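Local coordinates for CBS domain-containing predicted protein TM0935 (Thermotoga maritima, PDB 1O50), which is of unknown function but, as a tandem CBS-domain protein, probably senses or regulates by binding an adenosyl-containing nucleotide, as many of its relatives do, at residues K25-E30 with L43-T48; E36-R41 with M66-V71; T50-V53 with K58-G61; G61-M66 with K96-I101; K119-I122 with E128-V131. All coordinates share one frame; numbering follows the deposited sequence.

Contact 1 (K25-E30 with L43-T48)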
# COMPACT_ATOMS: atom_id res chain seq x y z
N LYS A 25 -1.77 7.22 -13.47
CA LYS A 25 -1.50 8.66 -13.57
C LYS A 25 -0.85 9.09 -12.28
O LYS A 25 -1.48 8.93 -11.23
CB LYS A 25 -2.78 9.49 -13.74
CG LYS A 25 -3.88 8.88 -14.64
CD LYS A 25 -5.05 8.21 -13.82
CE LYS A 25 -6.02 9.27 -13.22
NZ LYS A 25 -5.47 9.91 -11.96
N PRO A 26 0.37 9.61 -12.31
CA PRO A 26 1.02 10.07 -11.09
C PRO A 26 0.22 11.19 -10.42
O PRO A 26 -0.32 12.05 -11.10
CB PRO A 26 2.39 10.59 -11.55
CG PRO A 26 2.55 10.14 -12.95
CD PRO A 26 1.20 9.85 -13.51
N THR A 27 0.13 11.14 -9.11
CA THR A 27 -0.47 12.20 -8.31
C THR A 27 0.60 13.13 -7.80
O THR A 27 1.38 12.76 -6.94
CB THR A 27 -1.17 11.61 -7.10
OG1 THR A 27 -2.30 10.87 -7.56
CG2 THR A 27 -1.74 12.72 -6.20
N VAL A 28 0.56 14.35 -8.30
CA VAL A 28 1.58 15.35 -8.08
C VAL A 28 0.99 16.65 -7.47
O VAL A 28 0.11 17.29 -8.06
CB VAL A 28 2.26 15.76 -9.42
CG1 VAL A 28 3.45 16.62 -9.14
CG2 VAL A 28 2.69 14.56 -10.22
N VAL A 29 1.57 17.05 -6.32
CA VAL A 29 1.20 18.24 -5.56
C VAL A 29 2.39 19.21 -5.51
O VAL A 29 3.49 18.90 -5.96
CB VAL A 29 0.73 17.89 -4.13
CG1 VAL A 29 -0.52 16.97 -4.18
CG2 VAL A 29 1.78 17.22 -3.34
N GLU A 30 2.11 20.41 -5.01
CA GLU A 30 3.08 21.48 -4.78
C GLU A 30 3.48 21.48 -3.31
O GLU A 30 2.80 20.89 -2.50
CB GLU A 30 2.46 22.83 -5.12
CG GLU A 30 2.13 23.05 -6.60
CD GLU A 30 3.35 23.26 -7.48
OE1 GLU A 30 3.55 22.44 -8.41
OE2 GLU A 30 4.13 24.23 -7.25
N LEU A 43 -8.07 10.04 -2.30
CA LEU A 43 -9.43 9.49 -2.32
C LEU A 43 -10.07 9.49 -3.72
O LEU A 43 -10.98 8.66 -4.02
CB LEU A 43 -10.33 10.23 -1.32
CG LEU A 43 -9.90 10.07 0.16
CD1 LEU A 43 -10.63 11.11 1.10
CD2 LEU A 43 -10.18 8.63 0.65
N GLU A 44 -9.66 10.43 -4.58
CA GLU A 44 -10.19 10.49 -5.96
C GLU A 44 -9.58 9.39 -6.87
O GLU A 44 -10.18 8.99 -7.81
CB GLU A 44 -9.99 11.87 -6.60
CG GLU A 44 -10.92 12.13 -7.78
CD GLU A 44 -10.32 11.78 -9.15
OE1 GLU A 44 -9.07 11.55 -9.23
OE2 GLU A 44 -11.09 11.79 -10.17
N ASP A 45 -8.36 8.97 -6.55
CA ASP A 45 -7.64 7.94 -7.29
C ASP A 45 -7.03 6.96 -6.28
O ASP A 45 -5.82 7.01 -6.02
CB ASP A 45 -6.53 8.60 -8.12
CG ASP A 45 -5.94 7.65 -9.17
OD1 ASP A 45 -6.65 6.70 -9.60
OD2 ASP A 45 -4.77 7.77 -9.59
N PRO A 46 -7.88 6.15 -5.64
CA PRO A 46 -7.47 5.35 -4.48
C PRO A 46 -6.44 4.22 -4.69
O PRO A 46 -5.99 3.65 -3.71
CB PRO A 46 -8.83 4.83 -3.93
CG PRO A 46 -9.79 4.95 -4.99
CD PRO A 46 -9.33 6.05 -5.87
N VAL A 47 -6.07 3.95 -5.93
CA VAL A 47 -4.96 3.08 -6.28
C VAL A 47 -3.63 3.73 -5.88
O VAL A 47 -2.59 3.05 -5.74
CB VAL A 47 -5.01 2.74 -7.85
CG1 VAL A 47 -4.59 3.88 -8.73
CG2 VAL A 47 -4.25 1.49 -8.19
N THR A 48 -3.69 5.04 -5.64
CA THR A 48 -2.51 5.84 -5.45
C THR A 48 -1.85 5.36 -4.19
O THR A 48 -2.51 5.20 -3.18
CB THR A 48 -2.91 7.29 -5.28
OG1 THR A 48 -3.45 7.83 -6.48
CG2 THR A 48 -1.73 8.18 -5.02
O HOH W 1 -3.25 6.08 -11.06
O HOH W 2 -2.25 8.21 -8.82

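Contact 2 (E36-R41 with M66-V71)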
# COMPACT_ATOMS: atom_id res chain seq x y z
N GLU A 36 -4.84 18.09 3.88
CA GLU A 36 -6.23 17.72 3.57
C GLU A 36 -6.44 17.60 2.02
O GLU A 36 -7.11 16.68 1.55
CB GLU A 36 -7.21 18.69 4.19
CG GLU A 36 -8.65 18.22 3.99
CD GLU A 36 -9.76 19.09 4.57
OE1 GLU A 36 -9.51 19.95 5.40
OE2 GLU A 36 -10.96 18.88 4.20
N GLU A 37 -5.83 18.47 1.23
CA GLU A 37 -5.98 18.36 -0.25
C GLU A 37 -5.23 17.13 -0.78
O GLU A 37 -5.60 16.51 -1.73
CB GLU A 37 -5.50 19.62 -0.91
CG GLU A 37 -5.73 19.65 -2.42
CD GLU A 37 -5.22 20.94 -3.06
OE1 GLU A 37 -5.07 21.96 -2.32
OE2 GLU A 37 -4.96 20.93 -4.30
N ILE A 38 -4.15 16.75 -0.12
CA ILE A 38 -3.42 15.55 -0.51
C ILE A 38 -4.28 14.34 -0.31
O ILE A 38 -4.38 13.49 -1.20
CB ILE A 38 -2.11 15.41 0.30
CG1 ILE A 38 -1.24 16.58 -0.07
CG2 ILE A 38 -1.45 14.07 -0.02
CD1 ILE A 38 0.11 16.71 0.66
N VAL A 39 -4.96 14.29 0.84
CA VAL A 39 -5.95 13.27 1.10
C VAL A 39 -7.08 13.28 0.06
O VAL A 39 -7.48 12.23 -0.45
CB VAL A 39 -6.46 13.40 2.57
CG1 VAL A 39 -7.57 12.51 2.83
CG2 VAL A 39 -5.33 13.11 3.55
N ASP A 40 -7.62 14.44 -0.28
CA ASP A 40 -8.65 14.49 -1.33
C ASP A 40 -8.16 13.86 -2.65
O ASP A 40 -8.88 13.12 -3.28
CB ASP A 40 -9.09 15.91 -1.62
CG ASP A 40 -9.76 16.62 -0.44
OD1 ASP A 40 -10.46 15.97 0.39
OD2 ASP A 40 -9.66 17.87 -0.33
N ARG A 41 -6.94 14.20 -3.09
CA ARG A 41 -6.30 13.59 -4.27
C ARG A 41 -6.16 12.08 -4.18
O ARG A 41 -6.38 11.38 -5.14
CB ARG A 41 -4.91 14.19 -4.52
CG ARG A 41 -4.88 15.72 -4.87
CD ARG A 41 -5.49 16.09 -6.17
NE ARG A 41 -4.86 15.44 -7.35
CZ ARG A 41 -3.71 15.80 -7.96
NH1 ARG A 41 -2.96 16.81 -7.51
NH2 ARG A 41 -3.31 15.12 -9.04
N MET A 66 1.82 5.33 3.60
CA MET A 66 2.08 4.81 4.95
C MET A 66 2.82 5.88 5.76
O MET A 66 2.73 5.92 7.02
CB MET A 66 2.86 3.49 4.91
CG MET A 66 3.40 3.02 6.29
SD MET A 66 2.04 2.55 7.54
CE MET A 66 1.64 0.98 6.97
N HIS A 67 3.62 6.70 5.08
CA HIS A 67 4.26 7.82 5.78
C HIS A 67 3.17 8.82 6.29
O HIS A 67 3.22 9.26 7.42
CB HIS A 67 5.28 8.53 4.91
CG HIS A 67 5.96 9.69 5.59
ND1 HIS A 67 6.69 9.56 6.75
CD2 HIS A 67 6.07 10.99 5.21
CE1 HIS A 67 7.21 10.74 7.07
NE2 HIS A 67 6.82 11.63 6.16
N LEU A 68 2.17 9.12 5.46
CA LEU A 68 1.06 10.00 5.80
C LEU A 68 0.22 9.43 6.96
O LEU A 68 -0.22 10.17 7.86
CB LEU A 68 0.16 10.23 4.56
CG LEU A 68 -0.98 11.23 4.67
CD1 LEU A 68 -0.54 12.56 5.30
CD2 LEU A 68 -1.62 11.48 3.28
N LEU A 69 0.07 8.11 6.96
CA LEU A 69 -0.64 7.41 8.03
C LEU A 69 0.14 7.58 9.34
O LEU A 69 -0.44 7.87 10.38
CB LEU A 69 -0.80 5.94 7.65
CG LEU A 69 -1.73 5.10 8.52
CD1 LEU A 69 -3.18 5.58 8.32
CD2 LEU A 69 -1.61 3.58 8.24
N LYS A 70 1.46 7.45 9.28
CA LYS A 70 2.31 7.56 10.44
C LYS A 70 2.29 9.01 11.00
O LYS A 70 2.15 9.23 12.20
CB LYS A 70 3.74 7.08 10.15
CG LYS A 70 3.87 5.57 10.05
CD LYS A 70 5.27 5.17 9.60
CE LYS A 70 5.39 3.66 9.38
NZ LYS A 70 6.78 3.28 8.84
N VAL A 71 2.45 9.97 10.10
CA VAL A 71 2.39 11.39 10.42
C VAL A 71 1.04 11.68 11.11
O VAL A 71 0.97 12.45 12.07
CB VAL A 71 2.55 12.21 9.09
CG1 VAL A 71 2.00 13.60 9.24
CG2 VAL A 71 4.01 12.24 8.68

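Contact 3 (T50-V53 with K58-G61)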
# COMPACT_ATOMS: atom_id res chain seq x y z
N THR A 50 1.72 6.42 -3.56
CA THR A 50 2.72 7.44 -3.28
C THR A 50 2.31 8.75 -4.00
O THR A 50 2.02 8.75 -5.22
CB THR A 50 4.14 7.00 -3.73
OG1 THR A 50 4.51 5.72 -3.16
CG2 THR A 50 5.19 7.98 -3.15
N VAL A 51 2.26 9.85 -3.23
CA VAL A 51 2.15 11.20 -3.75
C VAL A 51 3.52 11.84 -3.99
O VAL A 51 4.42 11.74 -3.17
CB VAL A 51 1.25 12.07 -2.83
CG1 VAL A 51 1.21 13.49 -3.35
CG2 VAL A 51 -0.18 11.48 -2.79
N TYR A 52 3.65 12.52 -5.11
CA TYR A 52 4.87 13.23 -5.46
C TYR A 52 4.65 14.72 -5.27
O TYR A 52 3.53 15.22 -5.41
CB TYR A 52 5.30 12.94 -6.91
CG TYR A 52 5.25 11.45 -7.25
CD1 TYR A 52 5.88 10.52 -6.43
CD2 TYR A 52 4.57 10.98 -8.37
CE1 TYR A 52 5.82 9.17 -6.70
CE2 TYR A 52 4.52 9.60 -8.65
CZ TYR A 52 5.15 8.72 -7.80
OH TYR A 52 5.13 7.38 -8.05
N VAL A 53 5.75 15.42 -5.01
CA VAL A 53 5.79 16.86 -4.82
C VAL A 53 6.79 17.45 -5.81
O VAL A 53 7.96 17.05 -5.86
CB VAL A 53 6.21 17.21 -3.34
CG1 VAL A 53 6.09 18.72 -3.07
CG2 VAL A 53 5.40 16.42 -2.35
N LYS A 58 10.04 19.92 -11.48
CA LYS A 58 11.09 19.04 -11.00
C LYS A 58 10.57 18.26 -9.80
O LYS A 58 9.84 18.80 -9.00
CB LYS A 58 12.31 19.85 -10.58
CG LYS A 58 12.80 20.84 -11.63
CD LYS A 58 13.25 20.13 -12.89
CE LYS A 58 14.04 21.05 -13.82
NZ LYS A 58 14.66 20.27 -14.95
N LEU A 59 10.93 17.00 -9.70
CA LEU A 59 10.59 16.17 -8.54
C LEU A 59 11.43 16.57 -7.30
O LEU A 59 12.64 16.54 -7.34
CB LEU A 59 10.82 14.71 -8.90
CG LEU A 59 10.49 13.68 -7.83
CD1 LEU A 59 8.98 13.64 -7.59
CD2 LEU A 59 11.05 12.34 -8.25
N VAL A 60 10.77 16.94 -6.21
CA VAL A 60 11.45 17.35 -4.99
C VAL A 60 11.09 16.58 -3.73
O VAL A 60 11.82 16.64 -2.77
CB VAL A 60 11.35 18.90 -4.69
CG1 VAL A 60 11.95 19.69 -5.84
CG2 VAL A 60 9.93 19.33 -4.43
N GLY A 61 9.98 15.84 -3.71
CA GLY A 61 9.74 14.98 -2.56
C GLY A 61 8.72 13.92 -2.85
O GLY A 61 8.07 13.93 -3.90

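Contact 4 (G61-M66 with K96-I101)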
# COMPACT_ATOMS: atom_id res chain seq x y z
N GLY A 61 9.98 15.84 -3.71
CA GLY A 61 9.74 14.98 -2.56
C GLY A 61 8.72 13.92 -2.85
O GLY A 61 8.07 13.93 -3.90
N MET A 62 8.48 13.05 -1.89
CA MET A 62 7.42 12.07 -2.07
C MET A 62 6.73 11.82 -0.74
O MET A 62 7.27 12.01 0.30
CB MET A 62 8.02 10.76 -2.66
CG MET A 62 8.90 10.00 -1.64
SD MET A 62 9.55 8.34 -2.17
CE MET A 62 10.22 7.66 -0.58
N ILE A 63 5.48 11.42 -0.78
CA ILE A 63 4.78 11.13 0.44
C ILE A 63 4.10 9.77 0.20
O ILE A 63 3.04 9.71 -0.44
CB ILE A 63 3.73 12.24 0.67
CG1 ILE A 63 4.39 13.62 0.72
CG2 ILE A 63 2.85 11.91 1.90
CD1 ILE A 63 3.39 14.84 0.71
N PRO A 64 4.75 8.68 0.61
CA PRO A 64 4.07 7.38 0.69
C PRO A 64 2.85 7.42 1.62
O PRO A 64 2.85 8.06 2.69
CB PRO A 64 5.15 6.46 1.27
CG PRO A 64 6.35 7.07 0.86
CD PRO A 64 6.16 8.56 1.04
N VAL A 65 1.79 6.74 1.21
CA VAL A 65 0.59 6.76 2.02
C VAL A 65 0.87 6.25 3.44
O VAL A 65 0.25 6.73 4.40
CB VAL A 65 -0.50 5.95 1.38
CG1 VAL A 65 -1.67 5.72 2.38
CG2 VAL A 65 -0.97 6.68 0.15
N MET A 66 1.82 5.33 3.60
CA MET A 66 2.08 4.81 4.95
C MET A 66 2.82 5.88 5.76
O MET A 66 2.73 5.92 7.02
CB MET A 66 2.86 3.49 4.91
CG MET A 66 3.40 3.02 6.29
SD MET A 66 2.04 2.55 7.54
CE MET A 66 1.64 0.98 6.97
N LYS A 96 0.73 22.30 8.11
CA LYS A 96 0.06 21.10 7.63
C LYS A 96 0.03 21.06 6.09
O LYS A 96 -1.01 21.09 5.45
CB LYS A 96 -1.34 21.01 8.26
CG LYS A 96 -1.27 20.92 9.82
CD LYS A 96 -2.40 21.71 10.48
CE LYS A 96 -2.15 21.80 11.97
NZ LYS A 96 -3.27 22.49 12.72
N ASN A 97 1.20 21.02 5.49
CA ASN A 97 1.29 20.94 4.04
C ASN A 97 2.30 19.86 3.58
O ASN A 97 2.98 19.24 4.40
CB ASN A 97 1.53 22.32 3.41
CG ASN A 97 2.88 22.96 3.79
OD1 ASN A 97 3.88 22.29 4.03
ND2 ASN A 97 2.91 24.27 3.78
N ALA A 98 2.36 19.64 2.27
CA ALA A 98 3.29 18.69 1.70
C ALA A 98 4.74 18.91 2.11
O ALA A 98 5.44 17.95 2.42
CB ALA A 98 3.19 18.76 0.18
N SER A 99 5.23 20.14 2.12
CA SER A 99 6.67 20.34 2.41
C SER A 99 7.13 19.95 3.82
O SER A 99 8.34 19.74 4.06
CB SER A 99 7.13 21.77 2.07
OG SER A 99 6.49 22.71 2.88
N GLU A 100 6.20 19.92 4.76
CA GLU A 100 6.50 19.54 6.14
C GLU A 100 6.66 18.05 6.31
O GLU A 100 7.33 17.61 7.28
CB GLU A 100 5.36 19.98 7.07
CG GLU A 100 5.28 21.46 7.34
CD GLU A 100 4.23 21.87 8.38
OE1 GLU A 100 3.12 21.25 8.47
OE2 GLU A 100 4.51 22.88 9.06
N ILE A 101 5.96 17.29 5.47
CA ILE A 101 6.03 15.82 5.50
C ILE A 101 6.76 15.08 4.34
O ILE A 101 6.96 13.87 4.45
CB ILE A 101 4.62 15.22 5.70
CG1 ILE A 101 3.66 15.54 4.57
CG2 ILE A 101 4.06 15.75 6.98
CD1 ILE A 101 2.40 14.64 4.57

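Contact 5 (K119-I122 with E128-V131)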
# COMPACT_ATOMS: atom_id res chain seq x y z
N LYS A 119 13.84 -3.95 -5.42
CA LYS A 119 14.70 -3.79 -4.25
C LYS A 119 14.44 -2.45 -3.58
O LYS A 119 14.35 -2.37 -2.37
CB LYS A 119 16.16 -3.90 -4.63
CG LYS A 119 17.11 -3.67 -3.47
CD LYS A 119 18.58 -3.60 -3.92
CE LYS A 119 19.50 -3.13 -2.79
NZ LYS A 119 19.70 -4.17 -1.75
N LEU A 120 14.34 -1.40 -4.38
CA LEU A 120 14.03 -0.05 -3.90
C LEU A 120 12.70 -0.00 -3.19
O LEU A 120 12.58 0.60 -2.14
CB LEU A 120 14.00 0.95 -5.08
CG LEU A 120 15.37 1.33 -5.65
CD1 LEU A 120 15.16 2.15 -6.93
CD2 LEU A 120 16.21 2.11 -4.64
N MET A 121 11.68 -0.59 -3.79
CA MET A 121 10.40 -0.63 -3.16
C MET A 121 10.48 -1.26 -1.81
O MET A 121 10.01 -0.70 -0.83
CB MET A 121 9.42 -1.41 -4.00
CG MET A 121 8.92 -0.64 -5.17
SD MET A 121 7.51 -1.38 -5.94
CE MET A 121 7.57 -0.40 -7.38
N ILE A 122 11.09 -2.43 -1.76
CA ILE A 122 11.18 -3.16 -0.50
C ILE A 122 12.01 -2.44 0.56
O ILE A 122 11.56 -2.28 1.71
CB ILE A 122 11.67 -4.59 -0.75
CG1 ILE A 122 10.56 -5.38 -1.47
CG2 ILE A 122 11.95 -5.27 0.60
CD1 ILE A 122 11.03 -6.67 -2.15
N GLU A 128 5.03 2.55 -4.96
CA GLU A 128 4.80 3.37 -6.17
C GLU A 128 5.92 4.36 -6.22
O GLU A 128 6.27 4.98 -5.21
CB GLU A 128 3.48 4.11 -6.15
CG GLU A 128 3.12 4.77 -7.46
CD GLU A 128 1.83 5.56 -7.45
OE1 GLU A 128 1.16 5.57 -6.43
OE2 GLU A 128 1.46 6.17 -8.49
N MET A 129 6.51 4.47 -7.40
CA MET A 129 7.69 5.27 -7.61
C MET A 129 7.50 5.94 -8.92
O MET A 129 6.92 5.35 -9.82
CB MET A 129 8.93 4.40 -7.74
CG MET A 129 9.57 4.08 -6.48
SD MET A 129 11.12 3.16 -6.62
CE MET A 129 10.52 1.80 -7.40
N PRO A 130 8.06 7.14 -9.08
CA PRO A 130 7.99 7.83 -10.36
C PRO A 130 9.14 7.38 -11.23
O PRO A 130 10.16 6.96 -10.71
CB PRO A 130 8.15 9.29 -9.94
CG PRO A 130 9.08 9.24 -8.80
CD PRO A 130 8.81 7.94 -8.09
N VAL A 131 8.95 7.48 -12.54
CA VAL A 131 10.01 7.23 -13.50
C VAL A 131 10.40 8.60 -14.03
O VAL A 131 9.56 9.37 -14.48
CB VAL A 131 9.53 6.31 -14.65
CG1 VAL A 131 10.65 6.00 -15.59
CG2 VAL A 131 8.88 5.02 -14.06

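Contact 1 (K25-E30 with L43-T48)
Lys-25 and Asp-45 form a weak salt bridge between the approach to strand 27-29 and the turn that follows helix 35-44, within the beta-alpha-beta unit of a CBS domain. Bent at three successive torsions, the lysine chain curls back so that NZ lies 3.3 Å from OD2 of Asp-45, while OD1 of the same carboxylate stays farther off. A long, flexible lysine suits this exposed place, because it can curl back to the carboxylate. Two waters link the segments further. One accepts from Lys-25 N and lies 2.7 Å from Asp-45 OD2, bridging the two; the other lies within bonding distance of Lys-25 O, Asp-45 OD2 and both threonine hydroxyls. Deeper in, the two buried threonines cross at about a right angle, with CG2 of Thr-48 3.7 Å from OG1 of Thr-27. Threonine suits both places, since its branched CB carries a methyl for packing and a hydroxyl for the water. A valine in place of Thr-48 would probably leave the second water without one of its partners and the type I turn from Asp-45 without its side-chain clasp. That clasp depends on chi1 of -68°, which sets OG1 beside its own backbone N, and both Thr-48 N (2.9 Å) and Thr-48 OG1 (2.5 Å) reach Asp-45 O.

Contact 2 (E36-R41 with M66-V71)
Leu-68 reaches from helix 65-77 to Ile-38 and Val-39 of helix 35-44, joining two helices of the first CBS domain in a small, wholly apolar contact. The leucine has the most surface buried here, and one of its methyl groups does the touching. CD2 stands 4.1 Å from CG2 of Val-39 and 4.2 Å from CG2 of Ile-38, so a single branch end meets two consecutive residues of the facing helix. Its CG is trans to the backbone N (chi1 -174°), which carries the isobutyl group out from its own helix toward the other. Such reach suits leucine, since the backbones stay well apart, with CA of Val-39 9.1 Å from CA of Leu-68. Beta-branched residues suit the receiving side: their methyls lie close to the helix backbone and make a compact, stiff surface. Ile-38 points toward helix 65-77 and also packs on Ile-63 and Ala-98, while Leu-68 has further neighbours in Ile-35, Ile-42 and Ile-101. Leu-148 and Trp-152 of the second subunit pack on Leu-68 and Val-39 respectively, so the second subunit packs against the same cluster. The contact is made by van der Waals packing of buried methyl groups. Ile-38 presents CG2 to the leucine and turns its longer arm aside, leaving CD1 3.7 Å from CB of Ala-98.

Contact 3 (T50-V53 with K58-G61)
Val-53 pairs with both Val-60 and Gly-61, a classic beta bulge in the hairpin of strands 50-55 and 58-64. Its carbonyl oxygen accepts two N-H groups: that of Val-60 at 2.8 Å from N to O, arriving nearly along the C=O axis, and that of Gly-61, whose N is 3.2 Å from the oxygen and tilted 21° from the carbonyl plane. In return Val-53 N donates to Gly-61 O at 3.0 Å, from well above that carbonyl's plane. Side chains pack beside these bonds. CG2 of Val-60 sits between its backbone N and carbonyl carbon, lying 3.3 Å from Val-53 O and 4.1 Å from CG1 of Val-53, whose side chain it crosses at about a right angle. Glycine suits the next position, since a CB there would point to the face that carries the Val-53 side chain and come close to it. Beyond the bulge, CD1 of Leu-59 rests 3.8 Å from CB of Tyr-52, and both residues also pack on Pro-130 of the second CBS domain. The tyrosine is held at its far end by Asp-141, to which its hydroxyl is hydrogen-bonded, and its backbone is bonded to Thr-27 and Val-29 of the neighbouring strand. Sharing one carbonyl between two donors lets the hairpin absorb an extra residue while both N-H groups stay bonded, and probably accentuates the strand's twist.

Contact 4 (G61-M66 with K96-I101)
Ile-63 of strand 58-64 packs against Ile-101 and Ala-98 of the weakly bonded helix 98-101, so that this helix packs onto a strand of the first CBS domain's sheet. The two isoleucine side chains cross at about a right angle, and both branches of Ile-63 are used. CG2 of Ile-63 meets CD1 of Ile-101 at 3.8 Å, while CD1 of Ile-63 runs on to CG1 of Ile-101 at 3.9 Å and to the methyl of Ala-98 at 4.0 Å. Ile-101 can return this contact because its CG1 lies between the backbone N and the carbonyl carbon (chi1 63°), a less usual torsion that swings CD1 toward the strand although its CB does not point there. A branched isoleucine on the strand thus offers two separate methyl surfaces, and alanine, being short, allows the helix to lie close to the tip of the longer one. Around them Ile-38, Val-53 and Leu-68 belong to the same buried apolar cluster. At its beginning the short helix is held by Asn-97 as N-cap, whose OD1 takes a weak bond from Glu-100 N. The same oxygen gains a firmer partner in Ser-99, whose CB points away from the strand: Ser-99 OG donates to Asn-97 OD1 at 2.9 Å, from above the plane of the amide carbonyl.

Contact 5 (K119-I122 with E128-V131)
Met-129 of strand 128-132 pushes its thioether end between Leu-120 and Met-121 of helix 114-124. The tight part is at its tip: the CE methyl lies 3.7 Å from CG of Met-121 and equally near that residue's own CE. A bend at the last torsion (chi3 -60°) folds CE out of line with the otherwise extended chain of Met-129, whereas Met-121 runs straight beyond CG and crosses it at a slant. On the other flank the fit is looser, and the neighbour is less deeply buried. There SD of Met-129 is 3.9 Å from CB of Leu-120 and 4.2 Å from its CD1, the two side chains crossing at about a right angle. Unbranched, flexible methionine suits the span from strand to helix, since it can adapt its end to two differently shaped neighbours. An alanine at Met-129 would probably open a gap beneath the helix and leave the Met-121 side chain freer to turn. Val-108 adds to the packing on Leu-120 and Met-129, Ile-147 touches Met-121, and Leu-69 of the second subunit also lies against Met-121. Helix 114-124 is joined to strand 128-132 by a short connection, and their apolar interface is the alpha-beta packing of the second CBS domain.

From the N terminus, contact 1 closes the first loop, from strand 27-29 across helix 35-44 to the turn before strand 50-55. Contact 2 opens inside that loop and ends on helix 65-77, so the two cross. The hairpin of contact 3 is nested within contact 2 and adds strand 58-64 to the sheet that contact 1 reaches. Contact 4 starts at Gly-61, where contact 3 ends, crosses contact 2, and brings helix 98-101 back onto the first domain. Contact 5 follows in series within the second domain. Thr-50 OG1 bonds Glu-128 O, tying contacts 3 and 5 across the domain pair, whereas contacts 2 and 5 do not touch.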